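Local structure of uncharacterized protein (Staphylococcus aureus, 4YBV) at residues 75-80 with 113-118. The protein probably hydrolyses thioesters, perhaps of the acyl-CoA type, as a hot-dog-fold member of the thioesterase superfamily. The protein carries 1 engineered substitution. Sequence-based numbering, arbitrary orientation.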
loop_
_atom_site.group_PDB
_atom_site.type_symbol
_atom_site.label_atom_id
_atom_site.label_comp_id
_atom_site.label_asym_id
_atom_site.label_seq_id
_atom_site.Cartn_x
_atom_site.Cartn_y
_atom_site.Cartn_z
ATOM N N ALA A 75 2.497 3.910 3.369
ATOM C CA ALA A 75 2.406 4.897 4.451
ATOM C C ALA A 75 1.019 5.558 4.553
ATOM O O ALA A 75 0.400 5.877 3.531
ATOM C CB ALA A 75 3.450 5.953 4.242
ATOM N N ASN A 76 0.551 5.764 5.786
ATOM C CA ASN A 76 -0.570 6.632 6.114
ATOM C C ASN A 76 -0.032 7.806 6.871
ATOM O O ASN A 76 0.665 7.650 7.894
ATOM C CB ASN A 76 -1.643 5.959 6.998
ATOM C CG ASN A 76 -2.605 5.109 6.227
ATOM O OD1 ASN A 76 -2.291 3.960 5.891
ATOM N ND2 ASN A 76 -3.809 5.617 6.002
ATOM N N HIS A 77 -0.397 8.989 6.408
ATOM C CA HIS A 77 -0.069 10.231 7.076
ATOM C C HIS A 77 -1.204 10.557 8.059
ATOM O O HIS A 77 -2.377 10.489 7.675
ATOM C CB HIS A 77 0.148 11.345 6.014
ATOM C CG HIS A 77 1.320 11.083 5.095
ATOM N ND1 HIS A 77 2.607 10.899 5.561
ATOM C CD2 HIS A 77 1.394 10.982 3.745
ATOM C CE1 HIS A 77 3.421 10.722 4.540
ATOM N NE2 HIS A 77 2.709 10.756 3.424
ATOM N N ILE A 78 -0.858 10.894 9.306
ATOM C CA ILE A 78 -1.850 11.030 10.385
ATOM C C ILE A 78 -1.908 12.452 10.910
ATOM O O ILE A 78 -2.716 13.236 10.456
ATOM C CB ILE A 78 -1.568 10.090 11.592
ATOM C CG1 ILE A 78 -1.388 8.639 11.156
ATOM C CG2 ILE A 78 -2.682 10.190 12.652
ATOM C CD1 ILE A 78 -2.607 8.041 10.538
ATOM N N HIS A 79 -1.048 12.790 11.865
ATOM C CA HIS A 79 -0.919 14.167 12.327
ATOM C C HIS A 79 0.256 14.826 11.644
ATOM O O HIS A 79 0.968 14.196 10.884
ATOM C CB HIS A 79 -0.720 14.242 13.842
ATOM C CG HIS A 79 -1.929 13.845 14.634
ATOM N ND1 HIS A 79 -2.092 12.578 15.161
ATOM C CD2 HIS A 79 -3.030 14.549 14.995
ATOM C CE1 HIS A 79 -3.243 12.522 15.811
ATOM N NE2 HIS A 79 -3.828 13.704 15.728
ATOM N N SER A 80 0.455 16.103 11.935
ATOM C CA SER A 80 1.554 16.853 11.350
ATOM C C SER A 80 2.576 17.191 12.411
ATOM O O SER A 80 2.316 17.049 13.626
ATOM C CB SER A 80 1.049 18.130 10.673
ATOM O OG SER A 80 0.529 19.036 11.639
ATOM N N LEU A 113 1.188 10.117 16.499
ATOM C CA LEU A 113 1.574 9.450 15.291
ATOM C C LEU A 113 1.511 10.472 14.144
ATOM O O LEU A 113 0.501 11.127 13.942
ATOM C CB LEU A 113 0.656 8.256 14.985
ATOM C CG LEU A 113 1.121 6.901 15.477
ATOM C CD1 LEU A 113 0.048 5.890 15.169
ATOM C CD2 LEU A 113 2.435 6.525 14.814
ATOM N N ILE A 114 2.612 10.595 13.416
ATOM C CA ILE A 114 2.694 11.448 12.247
ATOM C C ILE A 114 2.491 10.597 10.983
ATOM O O ILE A 114 1.805 11.010 10.044
ATOM C CB ILE A 114 4.057 12.176 12.206
ATOM C CG1 ILE A 114 4.211 13.036 13.445
ATOM C CG2 ILE A 114 4.153 13.080 11.021
ATOM C CD1 ILE A 114 3.100 14.017 13.625
ATOM N N THR A 115 3.107 9.415 10.990
ATOM C CA THR A 115 3.084 8.490 9.836
ATOM C C THR A 115 3.126 7.068 10.331
ATOM O O THR A 115 3.913 6.762 11.220
ATOM C CB THR A 115 4.303 8.687 8.900
ATOM O OG1 THR A 115 4.362 10.062 8.491
ATOM C CG2 THR A 115 4.192 7.835 7.642
ATOM N N VAL A 116 2.365 6.179 9.735
ATOM C CA VAL A 116 2.407 4.766 10.053
ATOM C C VAL A 116 2.738 4.084 8.739
ATOM O O VAL A 116 2.186 4.421 7.736
ATOM C CB VAL A 116 1.149 4.245 10.716
ATOM C CG1 VAL A 116 -0.052 4.553 9.901
ATOM C CG2 VAL A 116 1.230 2.775 10.867
ATOM N N MET A 117 3.683 3.173 8.754
ATOM C CA MET A 117 4.197 2.586 7.573
ATOM C C MET A 117 4.524 1.134 7.609
ATOM O O MET A 117 4.864 0.614 8.637
ATOM C CB MET A 117 5.594 3.171 7.358
ATOM C CG MET A 117 5.788 4.401 6.560
ATOM S SD MET A 117 7.488 4.984 6.342
ATOM C CE MET A 117 8.196 3.918 5.152
ATOM N N ARG A 118 4.487 0.506 6.461
ATOM C CA ARG A 118 5.002 -0.875 6.407
ATOM C C ARG A 118 6.001 -0.916 5.274
ATOM O O ARG A 118 5.792 -0.273 4.237
ATOM C CB ARG A 118 3.870 -1.917 6.221
ATOM C CG ARG A 118 4.281 -3.413 6.398
ATOM C CD ARG A 118 3.057 -4.355 6.517
ATOM N NE ARG A 118 2.416 -4.424 5.225
ATOM C CZ ARG A 118 1.278 -3.813 4.900
ATOM N NH1 ARG A 118 0.589 -3.135 5.810
ATOM N NH2 ARG A 118 0.838 -3.888 3.656
#
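N76 and V116 form a hydrogen-bonded pair between antiparallel strands: N76 N donates to V116 O at 2.9 Å, and V116 N returns a bond to N76 O. Farther on, where 75-80 leaves the strand, I78 N still reaches I114 O at 2.8 Å, but from 44° above that carbonyl's plane. L113 O is gripped twice by H79, through the backbone N at 3.1 Å and through ring ND1 at 3.2 Å. CG of H79 stands beside its own backbone N (chi1 -69°), which lets ring and N-H share L113 O; this oxygen lies at the ring edge, in its plane. On its other side, 113-118 has a classic beta bulge, I114 and T115 both facing I106 of strand 99-107.

Apolar contacts occupy both faces. A75 CB meets M117 CG at 3.6 Å on the face covered by I46 of helix 42-60. There H77 and T115 lie side by side; T115 OG1 is hydrogen-bonded to S45 OG and H77 NE2 to E50 OE1 of the third subunit. On the other face V116 CG1 packs against N76 CB at 3.6 Å, while N76 OD1 accepts from R118 NE of the second subunit.

Strand 67-77 edges the hot-dog sheet within this chain, and A75 and N76 pair antiparallel with a third-subunit strand, extending the sheet; the double grip on L113 O probably steadies the H79 ring, which meets H94 of the second subunit.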